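Side-chain contacts in phosphonomutase (Burkholderia cenocepacia J2315, PDB 4MG4), which belongs to the phosphoenolpyruvate phosphomutase family and folds as a closed parallel beta/alpha barrel of the TIM-barrel type: residues Q68-R71 and A72-M75; E76-E79 and R80-A84; D92-S95 and G96-E99; E102-A105 and E106-M110. All blocks are in the same frame, centred on the assembly; numbering follows the deposited sequence. Where two conformers were deposited one is given.

Interaction 1. Residues Q68-R71 and A72-M75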
ATOM      1  N   GLN A  68       2.505 -11.732 -12.869  1.00 34.22           N
ATOM      2  CA  GLN A  68       3.346 -10.795 -13.556  1.00 31.53           C
ATOM      3  C   GLN A  68       4.292 -10.143 -12.560  1.00 25.97           C
ATOM      4  O   GLN A  68       5.387  -9.834 -12.923  1.00 26.46           O
ATOM      5  CB  GLN A  68       2.554  -9.877 -14.506  1.00 35.20           C
ATOM      6  CG  GLN A  68       2.007  -8.560 -14.028  1.00 40.77           C
ATOM      7  CD  GLN A  68       1.770  -7.635 -15.225  1.00 47.12           C
ATOM      8  OE1 GLN A  68       1.167  -8.056 -16.227  1.00 55.41           O
ATOM      9  NE2 GLN A  68       2.260  -6.380 -15.142  1.00 48.25           N
ATOM     10  N   MET A  69       3.943 -10.063 -11.275  1.00 24.55           N
ATOM     11  CA  MET A  69       4.918  -9.597 -10.265  1.00 24.04           C
ATOM     12  C   MET A  69       5.957 -10.694 -10.066  1.00 23.59           C
ATOM     13  O   MET A  69       5.591 -11.837  -9.935  1.00 24.33           O
ATOM     14  CB  MET A  69       4.198  -9.302  -8.927  1.00 24.24           C
ATOM     15  CG  MET A  69       5.063  -8.675  -7.857  1.00 27.80           C
ATOM     16  SD  MET A  69       4.029  -8.071  -6.486  1.00 30.05           S
ATOM     17  CE  MET A  69       5.301  -7.601  -5.350  1.00 31.47           C
ATOM     18  N   PRO A  70       7.259 -10.366 -10.093  1.00 23.53           N
ATOM     19  CA  PRO A  70       8.242 -11.420  -9.863  1.00 22.70           C
ATOM     20  C   PRO A  70       8.079 -12.070  -8.487  1.00 20.05           C
ATOM     21  O   PRO A  70       7.736 -11.389  -7.513  1.00 20.75           O
ATOM     22  CB  PRO A  70       9.583 -10.681  -9.926  1.00 24.53           C
ATOM     23  CG  PRO A  70       9.314  -9.515 -10.769  1.00 26.03           C
ATOM     24  CD  PRO A  70       7.896  -9.091 -10.456  1.00 24.52           C
ATOM     25  N   ARG A  71       8.325 -13.370  -8.445  1.00 19.47           N
ATOM     26  CA  ARG A  71       8.184 -14.122  -7.199  1.00 17.24           C
ATOM     27  C   ARG A  71       8.989 -13.485  -6.065  1.00 16.26           C
ATOM     28  O   ARG A  71       8.522 -13.403  -4.952  1.00 15.76           O
ATOM     29  CB  ARG A  71       8.641 -15.539  -7.387  1.00 18.97           C
ATOM     30  CG  ARG A  71       8.341 -16.414  -6.202  1.00 18.59           C
ATOM     31  CD  ARG A  71       8.727 -17.877  -6.389  1.00 19.90           C
ATOM     32  NE  ARG A  71      10.169 -18.049  -6.393  1.00 23.18           N
ATOM     33  CZ  ARG A  71      10.792 -19.149  -6.751  1.00 23.85           C
ATOM     34  NH1 ARG A  71      12.134 -19.179  -6.699  1.00 30.09           N
ATOM     35  NH2 ARG A  71      10.139 -20.226  -7.136  1.00 21.87           N
ATOM     36  N   ALA A  72      10.218 -13.066  -6.351  1.00 17.61           N
ATOM     37  CA  ALA A  72      11.092 -12.518  -5.294  1.00 18.36           C
ATOM     38  C   ALA A  72      10.523 -11.252  -4.654  1.00 18.44           C
ATOM     39  O   ALA A  72      10.610 -11.042  -3.461  1.00 18.20           O
ATOM     40  CB  ALA A  72      12.483 -12.270  -5.870  1.00 19.19           C
ATOM     41  N   LEU A  73       9.909 -10.420  -5.476  1.00 19.74           N
ATOM     42  CA  LEU A  73       9.228  -9.227  -5.006  1.00 21.92           C
ATOM     43  C   LEU A  73       8.015  -9.622  -4.155  1.00 19.90           C
ATOM     44  O   LEU A  73       7.855  -9.025  -3.077  1.00 19.70           O
ATOM     45  CB  LEU A  73       8.866  -8.287  -6.171  1.00 24.60           C
ATOM     46  CG  LEU A  73       8.512  -6.830  -5.874  1.00 30.96           C
ATOM     47  CD1 LEU A  73       9.394  -6.175  -4.820  1.00 33.82           C
ATOM     48  CD2 LEU A  73       8.635  -6.085  -7.204  1.00 32.87           C
ATOM     49  N   MET A  74       7.207 -10.621  -4.558  1.00 19.75           N
ATOM     50  CA  MET A  74       6.109 -11.134  -3.701  1.00 19.97           C
ATOM     51  C   MET A  74       6.656 -11.629  -2.378  1.00 18.72           C
ATOM     52  O   MET A  74       6.061 -11.341  -1.337  1.00 17.96           O
ATOM     53  CB  MET A  74       5.247 -12.251  -4.324  1.00 21.51           C
ATOM     54  CG  MET A  74       4.208 -12.876  -3.289  1.00 21.13           C
ATOM     55  SD  MET A  74       2.838 -11.631  -3.321  1.00 30.98           S
ATOM     56  CE  MET A  74       2.162 -11.766  -4.959  1.00 33.67           C
ATOM     57  N   MET A  75       7.804 -12.335  -2.407  1.00 16.92           N
ATOM     58  CA  MET A  75       8.337 -12.870  -1.173  1.00 16.54           C
ATOM     59  C   MET A  75       8.818 -11.762  -0.260  1.00 15.68           C
ATOM     60  O   MET A  75       8.708 -11.873   0.955  1.00 16.40           O
ATOM     61  CB  MET A  75       9.447 -13.896  -1.454  1.00 17.19           C
ATOM     62  CG  MET A  75       8.990 -15.115  -2.253  1.00 17.89           C
ATOM     63  SD  MET A  75       7.960 -16.183  -1.192  1.00 18.89           S
ATOM     64  CE  MET A  75       7.364 -17.310  -2.438  1.00 20.09           C
TER
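M69, R71 and L73 carry most of this contact, a local one in which the chain turns from the loop after helix 54-60 into the first turn of helix 71-84. M69 runs out fully extended, and with CG anti to the backbone N (chi1 -174°) its methyl reaches the first turn of the helix. There CE presses on the branch point of L73, 3.3 Å from CG, closer than carbons usually pack, and also lies 3.6 Å from the carbonyl C of L73. The two side chains cross at about a right angle, so the methyl of M69 seats on the branch carbon, with CD2 of L73 only a little further off. Further back along M69, SD lies 4.4 Å from CE of M74. R71 leaves the helix on another side. Its aliphatic root passes the folded chain of M75, CG to CE 4.0 Å, while CG of M75 sits 3.2 Å from O of R71. The guanidinium goes on to E106 in a salt bridge and to the hydroxyl of T107. Beneath the side chains the helical bonds begin: M74 N gives to O of the N-cap residue P70 at 3.1 Å, and M75 N to O of R71 at 2.9 Å. V57 and F63 back M69, and L73 also packs on R80 of the second subunit. A residue just before the N-cap touching the fourth residue of the helix, as M69 does M74, fits a hydrophobic staple at a helix N-terminus.

Interaction 2. Residues E76-E79 and R80-A84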
ATOM      1  N   GLU A  76       9.338 -10.681  -0.836  1.00 17.02           N
ATOM      2  CA  GLU A  76       9.800  -9.562  -0.029  1.00 17.85           C
ATOM      3  C   GLU A  76       8.612  -8.920   0.664  1.00 17.07           C
ATOM      4  O   GLU A  76       8.653  -8.627   1.869  1.00 16.88           O
ATOM      5  CB  GLU A  76      10.526  -8.543  -0.925  1.00 21.12           C
ATOM      6  CG  GLU A  76      10.989  -7.316  -0.167  1.00 24.95           C
ATOM      7  CD  GLU A  76      11.496  -6.209  -1.096  1.00 31.87           C
ATOM      8  OE1 GLU A  76      12.026  -6.509  -2.215  1.00 35.62           O
ATOM      9  OE2 GLU A  76      11.356  -5.020  -0.693  1.00 39.83           O
ATOM     10  N   VAL A  77       7.522  -8.744  -0.086  1.00 15.85           N
ATOM     11  CA  VAL A  77       6.284  -8.202   0.465  1.00 16.71           C
ATOM     12  C   VAL A  77       5.775  -9.084   1.597  1.00 14.99           C
ATOM     13  O   VAL A  77       5.431  -8.606   2.682  1.00 15.71           O
ATOM     14  CB  VAL A  77       5.220  -8.052  -0.637  1.00 17.04           C
ATOM     15  CG1 VAL A  77       3.874  -7.704  -0.001  1.00 17.77           C
ATOM     16  CG2 VAL A  77       5.644  -6.966  -1.618  1.00 19.20           C
ATOM     17  N   LEU A  78       5.718 -10.390   1.329  1.00 15.34           N
ATOM     18  CA  LEU A  78       5.357 -11.374   2.341  1.00 13.72           C
ATOM     19  C   LEU A  78       6.162 -11.274   3.613  1.00 13.32           C
ATOM     20  O   LEU A  78       5.610 -11.285   4.680  1.00 13.19           O
ATOM     21  CB  LEU A  78       5.455 -12.792   1.767  1.00 14.06           C
ATOM     22  CG  LEU A  78       5.145 -13.941   2.711  1.00 13.40           C
ATOM     23  CD1 LEU A  78       3.718 -13.799   3.229  1.00 14.42           C
ATOM     24  CD2 LEU A  78       5.325 -15.286   2.013  1.00 13.51           C
ATOM     25  N   GLU A  79       7.478 -11.184   3.517  1.00 13.66           N
ATOM     26  CA  GLU A  79       8.316 -11.068   4.724  1.00 13.60           C
ATOM     27  C   GLU A  79       7.950  -9.836   5.521  1.00 14.03           C
ATOM     28  O   GLU A  79       7.923  -9.908   6.741  1.00 15.64           O
ATOM     29  CB  GLU A  79       9.825 -11.065   4.372  1.00 14.43           C
ATOM     30  CG  GLU A  79      10.313 -12.354   3.774  1.00 14.80           C
ATOM     31  CD  GLU A  79      11.811 -12.361   3.445  1.00 16.37           C
ATOM     32  OE1 GLU A  79      12.515 -11.318   3.574  1.00 19.65           O
ATOM     33  OE2 GLU A  79      12.242 -13.394   2.942  1.00 16.35           O
ATOM     34  N   ARG A  80       7.727  -8.699   4.851  1.00 15.23           N
ATOM     35  CA  ARG A  80       7.375  -7.463   5.590  1.00 16.41           C
ATOM     36  C   ARG A  80       6.046  -7.610   6.299  1.00 15.64           C
ATOM     37  O   ARG A  80       5.873  -7.138   7.435  1.00 15.79           O
ATOM     38  CB  ARG A  80       7.351  -6.240   4.681  1.00 18.29           C
ATOM     39  CG  ARG A  80       8.712  -5.863   4.156  1.00 21.81           C
ATOM     40  CD  ARG A  80       8.632  -4.547   3.387  1.00 26.11           C
ATOM     41  NE  ARG A  80       9.894  -4.328   2.673  1.00 30.63           N
ATOM     42  CZ  ARG A  80      11.030  -4.021   3.295  1.00 37.18           C
ATOM     43  NH1 ARG A  80      11.073  -3.909   4.625  1.00 39.81           N
ATOM     44  NH2 ARG A  80      12.148  -3.840   2.587  1.00 39.99           N
ATOM     45  N   ILE A  81       5.099  -8.292   5.640  1.00 15.46           N
ATOM     46  CA  ILE A  81       3.809  -8.593   6.243  1.00 15.04           C
ATOM     47  C   ILE A  81       3.958  -9.515   7.445  1.00 15.54           C
ATOM     48  O   ILE A  81       3.398  -9.236   8.521  1.00 15.94           O
ATOM     49  CB  ILE A  81       2.822  -9.188   5.211  1.00 14.94           C
ATOM     50  CG1 ILE A  81       2.391  -8.099   4.220  1.00 14.36           C
ATOM     51  CG2 ILE A  81       1.607  -9.816   5.898  1.00 15.96           C
ATOM     52  CD1 ILE A  81       1.696  -8.571   2.955  1.00 14.81           C
ATOM     53  N   VAL A  82       4.739 -10.569   7.294  1.00 15.76           N
ATOM     54  CA  VAL A  82       4.929 -11.534   8.353  1.00 16.25           C
ATOM     55  C   VAL A  82       5.535 -10.886   9.582  1.00 17.90           C
ATOM     56  O   VAL A  82       5.093 -11.142  10.684  1.00 19.94           O
ATOM     57  CB  VAL A  82       5.778 -12.736   7.874  1.00 16.31           C
ATOM     58  CG1 VAL A  82       6.280 -13.571   9.060  1.00 17.65           C
ATOM     59  CG2 VAL A  82       4.951 -13.598   6.932  1.00 15.72           C
ATOM     60  N   ARG A  83       6.533 -10.051   9.413  1.00 19.21           N
ATOM     61  CA  ARG A  83       7.170  -9.482  10.574  1.00 22.75           C
ATOM     62  C   ARG A  83       6.382  -8.339  11.255  1.00 21.23           C
ATOM     63  O   ARG A  83       6.676  -7.980  12.374  1.00 21.49           O
ATOM     64  CB  ARG A  83       8.626  -9.170  10.277  1.00 28.68           C
ATOM     65  CG  ARG A  83       8.917  -7.921   9.551  1.00 32.65           C
ATOM     66  CD  ARG A  83      10.445  -7.818   9.535  1.00 39.49           C
ATOM     67  NE  ARG A  83      10.948  -6.917   8.510  1.00 46.60           N
ATOM     68  CZ  ARG A  83      11.543  -7.294   7.379  1.00 49.82           C
ATOM     69  NH1 ARG A  83      11.713  -8.582   7.078  1.00 50.21           N
ATOM     70  NH2 ARG A  83      11.968  -6.362   6.538  1.00 52.71           N
ATOM     71  N   ALA A  84       5.343  -7.838  10.607  1.00 17.72           N
ATOM     72  CA  ALA A  84       4.536  -6.747  11.130  1.00 18.02           C
ATOM     73  C   ALA A  84       3.622  -7.138  12.260  1.00 18.86           C
ATOM     74  O   ALA A  84       3.222  -6.291  13.055  1.00 19.30           O
ATOM     75  CB  ALA A  84       3.710  -6.159  10.010  1.00 18.22           C
TER
HETATM   76  O   HOH W   1       8.371  -4.805  -0.137  1.00 43.24           O
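E76 and R80 run alongside each other in the same direction, one turn apart on helix 71-84. OE2 of E76 stands at the edge of the guanidinium, 3.6 Å from NH2 of R80: a long salt bridge, with the carboxylate and guanidinium planes turned 74° apart. A water bridges the pair, donating to OE2 of E76 (3.0 Å) and accepting from NE of R80 (3.2 Å) in the guanidinium plane. Next comes V77, whose CG1, anti to the backbone N (chi1 171°), runs alongside I81 and meets its CD1 at 3.8 Å. L78 follows on the buried side; its CD1 touches CG2 of V82 at 3.9 Å, the two side chains crossing at a slant. Both lean on V89 of strand 89-92, as I81 does. E79 has a weaker tie to R83, since its OE1 stays 4.5 Å from NH1, too far for a salt bridge. All four residues accept a backbone bond from the residue four further on. Charged pairs on the more open side and aliphatic pairs toward the barrel and the neighbouring loops, each at i to i+4 spacing, make this an amphipathic helix packed on the outside of a beta/alpha barrel.

Interaction 3. Residues D92-S95 and G96-E99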
ATOM      1  N   ASP A  92      -1.192 -16.046  -0.864  1.00 11.71           N
ATOM      2  CA  ASP A  92      -1.710 -16.412  -2.170  1.00 11.97           C
ATOM      3  C   ASP A  92      -0.565 -16.586  -3.138  1.00 12.80           C
ATOM      4  O   ASP A  92       0.104 -15.608  -3.511  1.00 13.31           O
ATOM      5  CB  ASP A  92      -2.695 -15.356  -2.658  1.00 13.57           C
ATOM      6  CG  ASP A  92      -3.329 -15.672  -4.004  1.00 14.79           C
ATOM      7  OD1 ASP A  92      -3.087 -16.728  -4.601  1.00 14.94           O
ATOM      8  OD2 ASP A  92      -4.154 -14.785  -4.422  1.00 17.81           O
ATOM      9  N   LEU A  93      -0.298 -17.817  -3.521  1.00 11.30           N
ATOM     10  CA  LEU A  93       0.776 -18.115  -4.512  1.00 12.20           C
ATOM     11  C   LEU A  93       0.273 -18.316  -5.937  1.00 12.20           C
ATOM     12  O   LEU A  93       1.017 -18.818  -6.794  1.00 12.46           O
ATOM     13  CB  LEU A  93       1.548 -19.334  -4.067  1.00 11.97           C
ATOM     14  CG  LEU A  93       2.231 -19.126  -2.711  1.00 12.65           C
ATOM     15  CD1 LEU A  93       2.896 -20.400  -2.273  1.00 13.51           C
ATOM     16  CD2 LEU A  93       3.245 -17.978  -2.722  1.00 13.19           C
ATOM     17  N   GLU A  94      -0.988 -17.978  -6.187  1.00 13.38           N
ATOM     18  CA  GLU A  94      -1.588 -18.112  -7.510  1.00 14.82           C
ATOM     19  C   GLU A  94      -1.402 -19.553  -7.987  1.00 14.24           C
ATOM     20  O   GLU A  94      -1.718 -20.455  -7.218  1.00 14.33           O
ATOM     21  CB  GLU A  94      -1.028 -17.055  -8.468  1.00 18.21           C
ATOM     22  CG  GLU A  94      -1.462 -15.668  -7.999  1.00 20.99           C
ATOM     23  CD  GLU A  94      -1.059 -14.583  -8.985  1.00 24.96           C
ATOM     24  OE1 GLU A  94      -1.750 -14.513 -10.017  1.00 29.20           O
ATOM     25  OE2 GLU A  94      -0.053 -13.861  -8.736  1.00 27.19           O
ATOM     26  N   SER A  95      -0.889 -19.791  -9.211  1.00 14.50           N
ATOM     27  CA  SER A  95      -0.690 -21.167  -9.704  1.00 15.40           C
ATOM     28  C   SER A  95       0.606 -21.803  -9.200  1.00 14.33           C
ATOM     29  O   SER A  95       0.865 -22.964  -9.499  1.00 14.69           O
ATOM     30  CB  SER A  95      -0.743 -21.187 -11.263  1.00 17.56           C
ATOM     31  OG  SER A  95       0.397 -20.583 -11.767  1.00 21.40           O
ATOM     32  N   GLY A  96       1.423 -21.063  -8.415  1.00 13.20           N
ATOM     33  CA  GLY A  96       2.582 -21.593  -7.780  1.00 13.99           C
ATOM     34  C   GLY A  96       3.916 -21.133  -8.342  1.00 14.38           C
ATOM     35  O   GLY A  96       4.915 -21.643  -7.914  1.00 15.00           O
ATOM     36  N   TYR A  97       3.914 -20.164  -9.261  1.00 14.98           N
ATOM     37  CA  TYR A  97       5.153 -19.581  -9.810  1.00 16.98           C
ATOM     38  C   TYR A  97       6.126 -20.670 -10.219  1.00 17.74           C
ATOM     39  O   TYR A  97       7.281 -20.729  -9.745  1.00 20.70           O
ATOM     40  CB  TYR A  97       5.838 -18.663  -8.786  1.00 17.54           C
ATOM     41  CG  TYR A  97       5.167 -17.383  -8.484  1.00 18.72           C
ATOM     42  CD1 TYR A  97       4.146 -17.335  -7.531  1.00 20.09           C
ATOM     43  CD2 TYR A  97       5.553 -16.185  -9.127  1.00 21.41           C
ATOM     44  CE1 TYR A  97       3.537 -16.169  -7.206  1.00 21.84           C
ATOM     45  CE2 TYR A  97       4.916 -14.983  -8.802  1.00 22.06           C
ATOM     46  CZ  TYR A  97       3.908 -15.014  -7.842  1.00 23.39           C
ATOM     47  OH  TYR A  97       3.217 -13.901  -7.415  1.00 28.24           O
ATOM     48  N   GLY A  98       5.692 -21.593 -11.056  1.00 18.19           N
ATOM     49  CA  GLY A  98       6.566 -22.680 -11.459  1.00 19.03           C
ATOM     50  C   GLY A  98       6.038 -23.440 -12.662  1.00 18.83           C
ATOM     51  O   GLY A  98       4.863 -23.720 -12.767  1.00 17.31           O
ATOM     52  N   GLU A  99       6.917 -23.761 -13.615  1.00 19.55           N
ATOM     53  CA  GLU A  99       6.480 -24.526 -14.781  1.00 20.78           C
ATOM     54  C   GLU A  99       6.098 -25.962 -14.444  1.00 19.18           C
ATOM     55  O   GLU A  99       5.046 -26.462 -14.887  1.00 19.61           O
ATOM     56  CB  GLU A  99       7.596 -24.511 -15.882  1.00 23.20           C
ATOM     57  CG  GLU A  99       7.110 -25.066 -17.226  1.00 27.86           C
ATOM     58  CD  GLU A  99       8.215 -25.161 -18.278  1.00 32.51           C
ATOM     59  OE1 GLU A  99       9.164 -24.356 -18.209  1.00 38.16           O
ATOM     60  OE2 GLU A  99       8.144 -26.067 -19.149  1.00 34.92           O
TER
HETATM   61  O   HOH W   2       3.083 -21.061 -12.345  1.00 16.95           O
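A non-glycine residue with a positive phi opens the turn: L93 O receives G96 N at 2.8 Å, closing a type II' beta turn whose first corner, E94, sits at phi 54°. The turn follows strand 89-92 of the barrel, in the loop that leads to helix 101-113. D92 helps to set it up with an Asx turn, OD1 taking the backbone N of E94 at 2.9 Å from above the carboxylate plane. G96 follows at phi 109°, where a side chain would collide with O of S95. Y97 doubles back over the turn. Its CG stands anti to the carbonyl carbon (chi1 -70°), which brings CD1 to 3.5 Å from O of L93 and the hydroxyl to within 3.5 Å of OE2 of E94. Ring and carboxylate are nearly perpendicular and their chains meet at a slant. E67 also holds the loop: its backbone N bonds OE1 of E94, and its OE2 takes both OG of S95 and N of Y97. The loop's two halves are also stitched by a single water, which donates to OG of S95 at 2.8 Å and accepts from N of G98 at 3.0 Å.

Interaction 4. Residues E102-A105 and E106-M110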
ATOM      1  N   GLU A 102       8.354 -29.607  -9.461  1.00 17.33           N
ATOM      2  CA  GLU A 102       9.520 -29.257  -8.704  1.00 20.29           C
ATOM      3  C   GLU A 102       9.689 -27.733  -8.546  1.00 17.59           C
ATOM      4  O   GLU A 102      10.277 -27.278  -7.550  1.00 19.82           O
ATOM      5  CB  GLU A 102      10.794 -29.887  -9.313  1.00 23.09           C
ATOM      6  CG  GLU A 102      11.166 -29.320 -10.663  1.00 26.78           C
ATOM      7  CD  GLU A 102      12.108 -30.215 -11.444  1.00 33.90           C
ATOM      8  OE1 GLU A 102      13.317 -30.141 -11.141  1.00 38.80           O
ATOM      9  OE2 GLU A 102      11.613 -30.984 -12.341  1.00 37.63           O
ATOM     10  N   ASP A 103       9.205 -26.940  -9.503  1.00 17.57           N
ATOM     11  CA  ASP A 103       9.288 -25.494  -9.448  1.00 16.94           C
ATOM     12  C   ASP A 103       8.299 -24.916  -8.447  1.00 16.50           C
ATOM     13  O   ASP A 103       8.618 -23.990  -7.676  1.00 16.32           O
ATOM     14  CB  ASP A 103       9.079 -24.864 -10.819  1.00 18.00           C
ATOM     15  CG  ASP A 103      10.072 -25.401 -11.875  1.00 20.08           C
ATOM     16  OD1 ASP A 103      11.272 -25.431 -11.538  1.00 21.87           O
ATOM     17  OD2 ASP A 103       9.656 -25.831 -12.978  1.00 20.48           O
ATOM     18  N   VAL A 104       7.103 -25.511  -8.428  1.00 15.47           N
ATOM     19  CA  VAL A 104       6.106 -25.150  -7.426  1.00 14.33           C
ATOM     20  C   VAL A 104       6.631 -25.527  -6.023  1.00 14.37           C
ATOM     21  O   VAL A 104       6.403 -24.834  -5.048  1.00 15.04           O
ATOM     22  CB  VAL A 104       4.786 -25.854  -7.742  1.00 13.64           C
ATOM     23  CG1 VAL A 104       3.764 -25.608  -6.629  1.00 13.21           C
ATOM     24  CG2 VAL A 104       4.225 -25.404  -9.078  1.00 13.75           C
ATOM     25  N   ALA A 105       7.304 -26.657  -5.881  1.00 14.16           N
ATOM     26  CA  ALA A 105       7.864 -27.029  -4.568  1.00 15.16           C
ATOM     27  C   ALA A 105       8.811 -25.963  -4.066  1.00 15.18           C
ATOM     28  O   ALA A 105       8.765 -25.603  -2.884  1.00 14.76           O
ATOM     29  CB  ALA A 105       8.584 -28.353  -4.654  1.00 15.97           C
ATOM     30  N   GLU A 106       9.673 -25.449  -4.958  1.00 15.98           N
ATOM     31  CA  GLU A 106      10.610 -24.366  -4.598  1.00 16.91           C
ATOM     32  C   GLU A 106       9.829 -23.131  -4.119  1.00 14.80           C
ATOM     33  O   GLU A 106      10.156 -22.507  -3.141  1.00 15.64           O
ATOM     34  CB  GLU A 106      11.523 -23.992  -5.756  1.00 19.44           C
ATOM     35  CG  GLU A 106      12.477 -22.833  -5.462  1.00 22.22           C
ATOM     36  CD  GLU A 106      13.485 -22.557  -6.605  1.00 27.63           C
ATOM     37  OE1 GLU A 106      14.137 -23.485  -7.088  1.00 30.37           O
ATOM     38  OE2 GLU A 106      13.638 -21.384  -6.999  1.00 31.22           O
ATOM     39  N   THR A 107       8.786 -22.772  -4.816  1.00 14.50           N
ATOM     40  CA  THR A 107       7.956 -21.634  -4.422  1.00 14.01           C
ATOM     41  C   THR A 107       7.395 -21.808  -3.004  1.00 13.04           C
ATOM     42  O   THR A 107       7.419 -20.920  -2.177  1.00 12.60           O
ATOM     43  CB  THR A 107       6.832 -21.405  -5.449  1.00 13.72           C
ATOM     44  OG1 THR A 107       7.417 -21.053  -6.715  1.00 14.28           O
ATOM     45  CG2 THR A 107       5.879 -20.283  -5.011  1.00 14.00           C
ATOM     46  N   ILE A 108       6.810 -22.976  -2.724  1.00 13.75           N
ATOM     47  CA  ILE A 108       6.280 -23.236  -1.409  1.00 13.64           C
ATOM     48  C   ILE A 108       7.385 -23.185  -0.361  1.00 13.54           C
ATOM     49  O   ILE A 108       7.242 -22.604   0.708  1.00 13.20           O
ATOM     50  CB  ILE A 108       5.630 -24.635  -1.351  1.00 14.63           C
ATOM     51  CG1 ILE A 108       4.459 -24.641  -2.293  1.00 18.27           C
ATOM     52  CG2 ILE A 108       5.425 -25.124   0.096  1.00 13.97           C
ATOM     53  CD1 ILE A 108       3.347 -23.959  -1.767  1.00 16.60           C
ATOM     54  N   ALA A 109       8.517 -23.790  -0.668  1.00 13.71           N
ATOM     55  CA  ALA A 109       9.638 -23.774   0.255  1.00 13.50           C
ATOM     56  C   ALA A 109      10.077 -22.364   0.521  1.00 13.00           C
ATOM     57  O   ALA A 109      10.402 -22.039   1.652  1.00 13.68           O
ATOM     58  CB  ALA A 109      10.834 -24.610  -0.264  1.00 13.81           C
ATOM     59  N   MET A 110      10.094 -21.515  -0.496  0.50 12.98           N
ATOM     60  CA  MET A 110      10.422 -20.107  -0.278  0.50 13.07           C
ATOM     61  C   MET A 110       9.379 -19.375   0.584  0.50 13.15           C
ATOM     62  O   MET A 110       9.736 -18.525   1.396  0.50 12.83           O
ATOM     63  CB  MET A 110      10.647 -19.411  -1.598  0.50 13.50           C
ATOM     64  CG  MET A 110      11.778 -20.102  -2.300  0.50 14.25           C
ATOM     65  SD  MET A 110      13.366 -19.480  -1.731  0.50 14.76           S
ATOM     66  CE  MET A 110      13.938 -19.841  -0.121  0.50 14.99           C
TER
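This is a local contact within one helix, 101-113, which links strands 89-92 and 118-122 on the outside of the barrel. Successive backbone bonds bind its turns: E106 N to O of E102 at 3.2 Å, T107 N to O of D103, I108 N to O of V104, and A109 N to O of A105 at 2.9 Å. The first is bent, with the donor 36° above the carbonyl plane, whereas I108 N comes on nearly straight. CG1 of I108, set beside the backbone N (chi1 -64°), lies 3.4 Å from O of V104 and 4.5 Å from CG1 of V104, so the two branched residues follow one another along the buried side. T107 directs its hydroxyl towards the preceding turn, OG1 standing 3.3 Å from O of D103, but its firm partner is the carbonyl of G96. OD2 of D103 accepts from the backbone N of R100. A105 turns its methyl to A143 and A147 of helix 134-150, while V104 and I108 rest on L121 and C119 of strand 118-122. Together these contacts place the helix of a right-handed beta-alpha-beta crossover against its second strand and the next helix, the unit that recurs round a TIM barrel.

Overall arrangement
From the N terminus, interaction 1 turns the loop after helix 54-60 into helix 71-84, and interaction 2 carries straight on along that helix, the two meeting where M69 packs on V77. The chain then passes through strand 89-92 into interaction 3, which shapes the loop beyond it, and next into interaction 4 on helix 101-113. All four are in series, and none nests in or crosses another. In space 1, 3 and 4 converge: Y97 lies against R71 and M74, L93 meets I108, and M75 reaches the backbone of T107. Interaction 2 stays about 6 Å from 3 and 4 at the nearest atoms. Two consecutive barrel helices are thus tied directly and through the loop after strand 89-92.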